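Local coordinates for protein ArsR family transcriptional regulator (Comamonas testosteroni, PDB 6UVU) that acts as an Sb(III)-responsive transcriptional repressor and probably binds DNA through an ArsR-type winged helix-turn-helix domain, at residues C103-R106 / M107-G111; L47-A50 / L51-G55; D22-T25 / S26-G30; G30-V33 / V34-V38. All blocks are in the same frame, centred on the assembly; numbering follows the deposited sequence.

All four interactions are local contacts between side chains three to five residues apart. Interactions 3 and 4 follow each other on helix 26-39 and share Gly30. Interaction 1 lies on helix 102-121 and interaction 2 on helix 42-54. Interaction 2 is the most buried, with leucines and alanines packed inside the subunit. Interaction 3 lies farthest out, about 22 Å from the chain centre, and is mainly polar. In interaction 1 the charged residues turn to the second subunit. In interaction 4 Glu31, Val34 and Lys37 are exposed. Interaction 1 touches interactions 2 and 4: Leu108 packs on Ala52, and Met107 on Phe36. All four reach the second subunit.

Interaction 1 of 4, residues C103-R106 / M107-G111; sequences CVLR and MLELG
Leu105 and Glu109 meet one turn apart on helix 102-121, the C-terminal helix of this ArsR-type winged helix-turn-helix subunit. Glu109 can be followed outward from its backbone. CB lies 3.5 Å from Leu105 O, the acceptor of the Glu109 N hydrogen bond. CG turns back along the helix, anti to the carbonyl carbon (chi1 -71°), and approaches Leu105 O at 3.2 Å. The chain then runs straight on to the carboxylate. OE2 ends beside the leucine branch, with Leu105 CG 3.8 Å away and CD2 a little farther. The two side chains pass each other at a slant. OE2 has its polar partner in the dimer, a hydrogen bond from the backbone N of Lys15 of the second subunit.

On the inner side Leu105 CD1 touches Leu108 CD2. Leu108 then reaches helix 42-54, while Met107 packs on Leu35 and Phe36 of helix 26-39. Arg106 forms a salt bridge through NH1 with Glu117 of the second subunit, and Met107 packs on Leu110 of that subunit. The helix therefore serves both the subunit core and the dimer interface. Its backbone turns are regular: Leu110 N donates to Arg106 O at 2.9 Å, and Leu108 N bonds Val104 O at 2.9 Å with an N-H...O angle of 168°.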
loop_
_atom_site.group_PDB
_atom_site.type_symbol
_atom_site.label_atom_id
_atom_site.label_comp_id
_atom_site.label_asym_id
_atom_site.label_seq_id
_atom_site.Cartn_x
_atom_site.Cartn_y
_atom_site.Cartn_z
ATOM N N CYS B 103 11.151 -2.685 1.793
ATOM C CA CYS B 103 9.895 -2.681 1.055
ATOM C C CYS B 103 8.834 -1.868 1.776
ATOM O O CYS B 103 8.112 -1.085 1.148
ATOM C CB CYS B 103 9.411 -4.113 0.839
ATOM S SG CYS B 103 10.548 -5.076 -0.147
ATOM N N VAL B 104 8.702 -2.064 3.088
ATOM C CA VAL B 104 7.800 -1.238 3.883
ATOM C C VAL B 104 8.167 0.227 3.721
ATOM O O VAL B 104 7.289 1.089 3.591
ATOM C CB VAL B 104 7.833 -1.683 5.359
ATOM C CG1 VAL B 104 7.480 -0.526 6.319
ATOM C CG2 VAL B 104 6.889 -2.834 5.580
ATOM N N LEU B 105 9.473 0.521 3.653
ATOM C CA LEU B 105 9.926 1.906 3.614
ATOM C C LEU B 105 9.558 2.580 2.298
ATOM O O LEU B 105 9.048 3.700 2.294
ATOM C CB LEU B 105 11.430 1.978 3.845
ATOM C CG LEU B 105 11.939 3.401 4.004
ATOM C CD1 LEU B 105 11.300 4.051 5.230
ATOM C CD2 LEU B 105 13.454 3.383 4.132
ATOM N N ARG B 106 9.827 1.927 1.167
ATOM C CA ARG B 106 9.447 2.526 -0.112
ATOM C C ARG B 106 7.937 2.719 -0.220
ATOM O O ARG B 106 7.472 3.709 -0.812
ATOM C CB ARG B 106 9.929 1.668 -1.282
ATOM C CG ARG B 106 11.229 0.930 -1.082
ATOM C CD ARG B 106 12.108 1.035 -2.303
ATOM N NE ARG B 106 11.457 0.604 -3.540
ATOM C CZ ARG B 106 11.855 -0.440 -4.271
ATOM N NH1 ARG B 106 12.900 -1.167 -3.884
ATOM N NH2 ARG B 106 11.215 -0.767 -5.391
ATOM N N MET B 107 7.155 1.795 0.340
ATOM C CA MET B 107 5.699 1.896 0.248
ATOM C C MET B 107 5.172 3.016 1.132
ATOM O O MET B 107 4.262 3.757 0.730
ATOM C CB MET B 107 5.046 0.554 0.606
ATOM C CG MET B 107 3.560 0.430 0.170
ATOM S SD MET B 107 3.202 0.651 -1.608
ATOM C CE MET B 107 3.776 -0.923 -2.256
ATOM N N LEU B 108 5.743 3.169 2.334
ATOM C CA LEU B 108 5.451 4.343 3.151
ATOM C C LEU B 108 5.835 5.632 2.429
ATOM O O LEU B 108 5.061 6.587 2.422
ATOM C CB LEU B 108 6.172 4.246 4.503
ATOM C CG LEU B 108 6.403 5.521 5.320
ATOM C CD1 LEU B 108 5.114 6.050 5.908
ATOM C CD2 LEU B 108 7.439 5.295 6.453
ATOM N N GLU B 109 7.017 5.675 1.805
ATOM C CA GLU B 109 7.442 6.883 1.099
ATOM C C GLU B 109 6.492 7.219 -0.045
ATOM O O GLU B 109 6.199 8.396 -0.295
ATOM C CB GLU B 109 8.868 6.722 0.564
ATOM C CG GLU B 109 9.972 6.723 1.632
ATOM C CD GLU B 109 11.348 6.492 1.013
ATOM O OE1 GLU B 109 11.421 6.354 -0.235
ATOM O OE2 GLU B 109 12.354 6.461 1.760
ATOM N N LEU B 110 6.027 6.202 -0.774
ATOM C CA LEU B 110 5.055 6.448 -1.838
ATOM C C LEU B 110 3.775 7.034 -1.269
ATOM O O LEU B 110 3.244 8.027 -1.783
ATOM C CB LEU B 110 4.755 5.161 -2.607
ATOM C CG LEU B 110 3.688 5.331 -3.700
ATOM C CD1 LEU B 110 4.123 6.380 -4.729
ATOM C CD2 LEU B 110 3.390 3.990 -4.373
ATOM N N GLY B 111 3.284 6.448 -0.185
ATOM C CA GLY B 111 2.155 7.029 0.510
ATOM C C GLY B 111 2.374 8.485 0.870
ATOM O O GLY B 111 1.468 9.306 0.729
#

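Interaction 2 of 4, residues L47-A50 / L51-G55; sequences LLHA and LARSG
His49 and Arg53 cover each other one turn apart on helix 42-54, a helix of the winged helix-turn-helix domain of the ArsR family. The aliphatic part of Arg53 lies over one face of the imidazole. Its CG is 3.9 Å from the His49 ring centroid, a CH-pi contact. CD follows over the same face, nearer the rim. CG anti to the backbone N in His49 (chi1 -174°) swings the ring along the helix to meet the arginine. The guanidinium stands steeply to the ring, with the planes 65° apart, and His49 NE2 lies near its edge. NE2 is buried and has no polar partner in the model. ND1 does have one, in a hydrogen bond with Ile24 N of the second subunit.

The tight side faces the domain core. Leu51 CG sits 3.2 Å from Leu47 O. Leu47, Ala50 and Leu51 pack on Leu62 of helix 59-65. Ala52 rests on Ile99 of strand 94-99.

The looser side is the C-terminal end. Arg53 packs there on Asp22 of the second subunit, and its NE makes a weak hydrogen bond to Arg21 O of that subunit. Ser54 is exposed, and Gly55 leaves the helix with positive phi. Ser54 OG bonds Gly56 N. Ala50 O accepts a weak bond from Ser54 N at 3.4 Å. Ser54 OG donates to the same Ala50 O at 3.1 Å, in the carbonyl plane and on a lone pair.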
loop_
_atom_site.group_PDB
_atom_site.type_symbol
_atom_site.label_atom_id
_atom_site.label_comp_id
_atom_site.label_asym_id
_atom_site.label_seq_id
_atom_site.Cartn_x
_atom_site.Cartn_y
_atom_site.Cartn_z
ATOM N N LEU B 47 2.952 5.317 13.256
ATOM C CA LEU B 47 4.121 4.859 14.006
ATOM C C LEU B 47 5.308 4.673 13.081
ATOM O O LEU B 47 6.443 5.044 13.423
ATOM C CB LEU B 47 3.803 3.535 14.721
ATOM C CG LEU B 47 3.013 3.564 16.024
ATOM C CD1 LEU B 47 2.664 2.142 16.483
ATOM C CD2 LEU B 47 3.854 4.262 17.082
ATOM N N LEU B 48 5.052 4.107 11.895
ATOM C CA LEU B 48 6.114 3.830 10.929
ATOM C C LEU B 48 6.696 5.120 10.373
ATOM O O LEU B 48 7.907 5.219 10.144
ATOM C CB LEU B 48 5.569 2.974 9.792
ATOM C CG LEU B 48 5.835 1.469 9.718
ATOM C CD1 LEU B 48 6.215 0.901 11.049
ATOM C CD2 LEU B 48 4.618 0.735 9.140
ATOM N N HIS B 49 5.844 6.111 10.129
ATOM C CA HIS B 49 6.347 7.396 9.673
ATOM C C HIS B 49 7.180 8.083 10.757
ATOM O O HIS B 49 8.263 8.600 10.473
ATOM C CB HIS B 49 5.193 8.296 9.235
ATOM C CG HIS B 49 5.663 9.581 8.620
ATOM N ND1 HIS B 49 4.925 10.745 8.653
ATOM C CD2 HIS B 49 6.796 9.872 7.940
ATOM C CE1 HIS B 49 5.591 11.701 8.027
ATOM N NE2 HIS B 49 6.729 11.197 7.584
ATOM N N ALA B 50 6.674 8.121 11.994
ATOM C CA ALA B 50 7.425 8.728 13.095
ATOM C C ALA B 50 8.785 8.058 13.281
ATOM O O ALA B 50 9.776 8.731 13.583
ATOM C CB ALA B 50 6.615 8.653 14.390
ATOM N N LEU B 51 8.858 6.734 13.084
ATOM C CA LEU B 51 10.139 6.033 13.122
ATOM C C LEU B 51 11.013 6.390 11.930
ATOM O O LEU B 51 12.236 6.515 12.063
ATOM C CB LEU B 51 9.915 4.531 13.147
ATOM C CG LEU B 51 9.317 3.979 14.423
ATOM C CD1 LEU B 51 8.841 2.558 14.167
ATOM C CD2 LEU B 51 10.379 4.018 15.522
ATOM N N ALA B 52 10.409 6.530 10.748
ATOM C CA ALA B 52 11.177 6.842 9.549
ATOM C C ALA B 52 11.741 8.256 9.603
ATOM O O ALA B 52 12.846 8.498 9.105
ATOM C CB ALA B 52 10.302 6.668 8.298
ATOM N N ARG B 53 10.972 9.211 10.153
ATOM C CA ARG B 53 11.438 10.597 10.264
ATOM C C ARG B 53 12.684 10.689 11.133
ATOM O O ARG B 53 13.676 11.326 10.764
ATOM C CB ARG B 53 10.365 11.497 10.884
ATOM C CG ARG B 53 9.099 11.642 10.112
ATOM C CD ARG B 53 8.210 12.746 10.695
ATOM N NE ARG B 53 8.698 14.087 10.369
ATOM C CZ ARG B 53 8.931 15.037 11.268
ATOM N NH1 ARG B 53 8.714 14.807 12.559
ATOM N NH2 ARG B 53 9.376 16.217 10.873
ATOM N N SER B 54 12.620 10.086 12.311
ATOM C CA SER B 54 13.647 10.182 13.339
ATOM C C SER B 54 14.788 9.196 13.148
ATOM O O SER B 54 15.824 9.341 13.805
ATOM C CB SER B 54 13.034 9.925 14.708
ATOM O OG SER B 54 12.656 8.559 14.780
ATOM N N GLY B 55 14.616 8.184 12.302
ATOM C CA GLY B 55 15.619 7.143 12.205
ATOM C C GLY B 55 15.662 6.215 13.393
ATOM O O GLY B 55 16.648 5.495 13.569
#

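Interaction 3 of 4, residues D22-T25 / S26-G30; sequences DLIT and SAEAG
Thr25 and Glu28 face each other across the first turn of helix 26-39, and their side chains cross at a slant. Thr25 OG1 stands between its own backbone N and carbonyl carbon (chi1 76°), which aims it at the open amides of the turn. It accepts a nearly straight bond from Glu28 N at 3.1 Å, with an N-H...O angle of 172°. Ala27 N adds a weak, strongly bent one. Glu28 answers in the other direction. Its chain reaches back past the threonine, and OE1 takes the Thr25 N-H at 2.9 Å. The donor arrives on the anti side of the carboxylate, 19° out of its plane. Thr25 OG1 gives the same OE1 a weak bond at 3.4 Å. The methyl CG2 of Thr25 lies close to OE1 too, at 3.2 Å. A water sits near both OE1 and Leu23 O, though more acceptors surround it than it has protons to give. OE2 forms a salt bridge with Arg21, so both carboxylate oxygens are held, and a negative charge on Glu28 is probably favoured.

The Ile24 and Glu28 chains run alongside each other, pointing opposite ways, with Ile24 CG1 3.7 Å from Glu28 CB. Ile24 CD1 goes on to Ala29 CB at 3.7 Å. Ile24 O bonds Arg46 of the second subunit. The reciprocal exchange between Thr25 and Glu28 is a capping box, with Thr25 as the N-cap of the helix.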
loop_
_atom_site.group_PDB
_atom_site.type_symbol
_atom_site.label_atom_id
_atom_site.label_comp_id
_atom_site.label_asym_id
_atom_site.label_seq_id
_atom_site.Cartn_x
_atom_site.Cartn_y
_atom_site.Cartn_z
ATOM N N ASP B 22 3.763 -10.967 -17.033
ATOM C CA ASP B 22 2.528 -11.735 -16.971
ATOM C C ASP B 22 1.716 -11.366 -15.734
ATOM O O ASP B 22 2.250 -10.904 -14.714
ATOM C CB ASP B 22 2.825 -13.230 -16.942
ATOM C CG ASP B 22 3.489 -13.694 -18.189
ATOM O OD1 ASP B 22 2.936 -13.413 -19.279
ATOM O OD2 ASP B 22 4.573 -14.308 -18.078
ATOM N N LEU B 23 0.406 -11.597 -15.837
ATOM C CA LEU B 23 -0.501 -11.430 -14.717
ATOM C C LEU B 23 0.083 -12.031 -13.442
ATOM O O LEU B 23 0.544 -13.177 -13.427
ATOM C CB LEU B 23 -1.848 -12.073 -15.045
ATOM C CG LEU B 23 -2.936 -11.826 -14.004
ATOM C CD1 LEU B 23 -3.254 -10.338 -13.916
ATOM C CD2 LEU B 23 -4.187 -12.658 -14.328
ATOM N N ILE B 24 0.104 -11.223 -12.382
ATOM C CA ILE B 24 0.658 -11.670 -11.113
ATOM C C ILE B 24 -0.101 -12.908 -10.642
ATOM O O ILE B 24 -1.334 -12.975 -10.728
ATOM C CB ILE B 24 0.610 -10.526 -10.088
ATOM C CG1 ILE B 24 1.221 -10.955 -8.766
ATOM C CG2 ILE B 24 -0.807 -10.052 -9.844
ATOM C CD1 ILE B 24 0.926 -9.971 -7.671
ATOM N N THR B 25 0.641 -13.916 -10.194
ATOM C CA THR B 25 0.018 -15.144 -9.722
ATOM C C THR B 25 -0.386 -14.988 -8.259
ATOM O O THR B 25 0.073 -14.084 -7.558
ATOM C CB THR B 25 0.969 -16.338 -9.888
ATOM O OG1 THR B 25 1.986 -16.303 -8.880
ATOM C CG2 THR B 25 1.655 -16.295 -11.247
ATOM N N SER B 26 -1.259 -15.885 -7.796
ATOM C CA SER B 26 -1.614 -15.876 -6.380
ATOM C C SER B 26 -0.397 -16.130 -5.495
ATOM O O SER B 26 -0.373 -15.698 -4.337
ATOM C CB SER B 26 -2.706 -16.908 -6.099
ATOM O OG SER B 26 -3.966 -16.448 -6.556
ATOM N N ALA B 27 0.627 -16.805 -6.022
ATOM C CA ALA B 27 1.849 -17.029 -5.253
ATOM C C ALA B 27 2.629 -15.735 -5.068
ATOM O O ALA B 27 3.040 -15.400 -3.952
ATOM C CB ALA B 27 2.718 -18.086 -5.937
ATOM N N GLU B 28 2.861 -14.995 -6.156
ATOM C CA GLU B 28 3.541 -13.707 -6.031
ATOM C C GLU B 28 2.681 -12.688 -5.292
ATOM O O GLU B 28 3.209 -11.814 -4.600
ATOM C CB GLU B 28 3.909 -13.158 -7.409
ATOM C CG GLU B 28 4.398 -14.185 -8.405
ATOM C CD GLU B 28 4.467 -13.614 -9.804
ATOM O OE1 GLU B 28 3.466 -13.704 -10.541
ATOM O OE2 GLU B 28 5.513 -13.046 -10.160
ATOM N N ALA B 29 1.359 -12.770 -5.440
ATOM C CA ALA B 29 0.480 -11.846 -4.736
ATOM C C ALA B 29 0.580 -12.004 -3.228
ATOM O O ALA B 29 0.418 -11.017 -2.507
ATOM C CB ALA B 29 -0.969 -12.035 -5.188
ATOM N N GLY B 30 0.874 -13.215 -2.747
ATOM C CA GLY B 30 0.910 -13.447 -1.312
ATOM C C GLY B 30 1.924 -12.578 -0.594
ATOM O O GLY B 30 1.620 -11.984 0.442
HETATM O O HOH W 1 3.131 -13.626 -13.682
#

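Interaction 4 of 4, residues G30-V33 / V34-V38; sequences GEVV and VLFKV
Val33 O accepts the shortest hydrogen bond of this contact, from Lys37 N at 2.9 Å, with an N-H...O angle of 160°. The lysine chain begins beside this carbonyl, its CG 3.5 Å from Val33 O. It then runs extended and crosses the valine at a slant, so that CE meets Val33 CG1 at 3.7 Å. This side of the helix carries the exposed lysine.

Val32 and Phe36 lie side by side on another face and point the same way. Val32 CG1 touches Phe36 CE2 at 3.5 Å. With CG anti to its carbonyl carbon (chi1 -73°), Phe36 turns its ring back over the preceding turn, and CD2 comes 3.3 Å from Val32 O. Val33 CA lies at the edge of that ring. Nearer the N-terminal end, Val34 CG2 sits 3.2 Å from Gly30 O, which also accepts the Val34 N-H. The Leu35 N bond to Glu31 O is weak, at 3.5 Å.

In this ArsR-type fold helix 26-39 packs against both its own C-terminal helix and the second subunit. Leu35 lies on Val104 of helix 102-121 and on Leu114 of the second subunit. Val32 and Val33 cover Leu45 of that subunit, and Phe36 touches its Leu39.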
loop_
_atom_site.group_PDB
_atom_site.type_symbol
_atom_site.label_atom_id
_atom_site.label_comp_id
_atom_site.label_asym_id
_atom_site.label_seq_id
_atom_site.Cartn_x
_atom_site.Cartn_y
_atom_site.Cartn_z
ATOM N N GLY B 30 0.874 -13.215 -2.747
ATOM C CA GLY B 30 0.910 -13.447 -1.312
ATOM C C GLY B 30 1.924 -12.578 -0.594
ATOM O O GLY B 30 1.620 -11.984 0.442
ATOM N N GLU B 31 3.135 -12.474 -1.139
ATOM C CA GLU B 31 4.173 -11.737 -0.427
ATOM C C GLU B 31 3.886 -10.242 -0.408
ATOM O O GLU B 31 4.172 -9.564 0.590
ATOM C CB GLU B 31 5.546 -12.001 -1.041
ATOM C CG GLU B 31 6.689 -11.553 -0.133
ATOM C CD GLU B 31 6.558 -12.113 1.280
ATOM O OE1 GLU B 31 6.666 -11.329 2.252
ATOM O OE2 GLU B 31 6.331 -13.340 1.413
ATOM N N VAL B 32 3.326 -9.709 -1.499
ATOM C CA VAL B 32 3.074 -8.276 -1.546
ATOM C C VAL B 32 1.813 -7.928 -0.759
ATOM O O VAL B 32 1.719 -6.847 -0.166
ATOM C CB VAL B 32 3.017 -7.810 -3.016
ATOM C CG1 VAL B 32 1.953 -6.762 -3.219
ATOM C CG2 VAL B 32 4.388 -7.269 -3.455
ATOM N N VAL B 33 0.838 -8.837 -0.725
ATOM C CA VAL B 33 -0.370 -8.627 0.070
ATOM C C VAL B 33 -0.017 -8.457 1.545
ATOM O O VAL B 33 -0.613 -7.636 2.258
ATOM C CB VAL B 33 -1.355 -9.795 -0.158
ATOM C CG1 VAL B 33 -2.357 -9.895 0.960
ATOM C CG2 VAL B 33 -2.083 -9.624 -1.496
ATOM N N VAL B 34 0.965 -9.225 2.023
ATOM C CA VAL B 34 1.411 -9.090 3.408
ATOM C C VAL B 34 1.987 -7.698 3.656
ATOM O O VAL B 34 1.744 -7.089 4.706
ATOM C CB VAL B 34 2.415 -10.213 3.753
ATOM C CG1 VAL B 34 2.991 -10.033 5.148
ATOM C CG2 VAL B 34 1.741 -11.581 3.633
ATOM N N LEU B 35 2.735 -7.160 2.690
ATOM C CA LEU B 35 3.213 -5.779 2.798
ATOM C C LEU B 35 2.049 -4.812 3.021
ATOM O O LEU B 35 2.065 -4.011 3.965
ATOM C CB LEU B 35 4.013 -5.407 1.546
ATOM C CG LEU B 35 4.358 -3.934 1.283
ATOM C CD1 LEU B 35 5.183 -3.346 2.422
ATOM C CD2 LEU B 35 5.093 -3.796 -0.031
ATOM N N PHE B 36 1.000 -4.908 2.186
ATOM C CA PHE B 36 -0.118 -3.978 2.301
ATOM C C PHE B 36 -0.900 -4.176 3.601
ATOM O O PHE B 36 -1.396 -3.197 4.179
ATOM C CB PHE B 36 -1.041 -4.123 1.091
ATOM C CG PHE B 36 -0.479 -3.542 -0.178
ATOM C CD1 PHE B 36 -0.271 -2.180 -0.291
ATOM C CD2 PHE B 36 -0.183 -4.357 -1.264
ATOM C CE1 PHE B 36 0.227 -1.639 -1.458
ATOM C CE2 PHE B 36 0.324 -3.818 -2.447
ATOM C CZ PHE B 36 0.526 -2.456 -2.542
ATOM N N LYS B 37 -1.056 -5.436 4.065
ATOM C CA LYS B 37 -1.742 -5.673 5.337
ATOM C C LYS B 37 -1.032 -4.970 6.492
ATOM O O LYS B 37 -1.675 -4.343 7.339
ATOM C CB LYS B 37 -1.859 -7.175 5.629
ATOM C CG LYS B 37 -2.927 -7.920 4.828
ATOM C CD LYS B 37 -3.024 -9.385 5.264
ATOM C CE LYS B 37 -3.857 -10.219 4.276
ATOM N NZ LYS B 37 -3.820 -11.669 4.646
ATOM N N VAL B 38 0.296 -5.065 6.542
ATOM C CA VAL B 38 1.050 -4.369 7.581
ATOM C C VAL B 38 0.798 -2.859 7.516
ATOM O O VAL B 38 0.553 -2.204 8.537
ATOM C CB VAL B 38 2.545 -4.709 7.461
ATOM C CG1 VAL B 38 3.364 -3.785 8.335
ATOM C CG2 VAL B 38 2.783 -6.155 7.839
#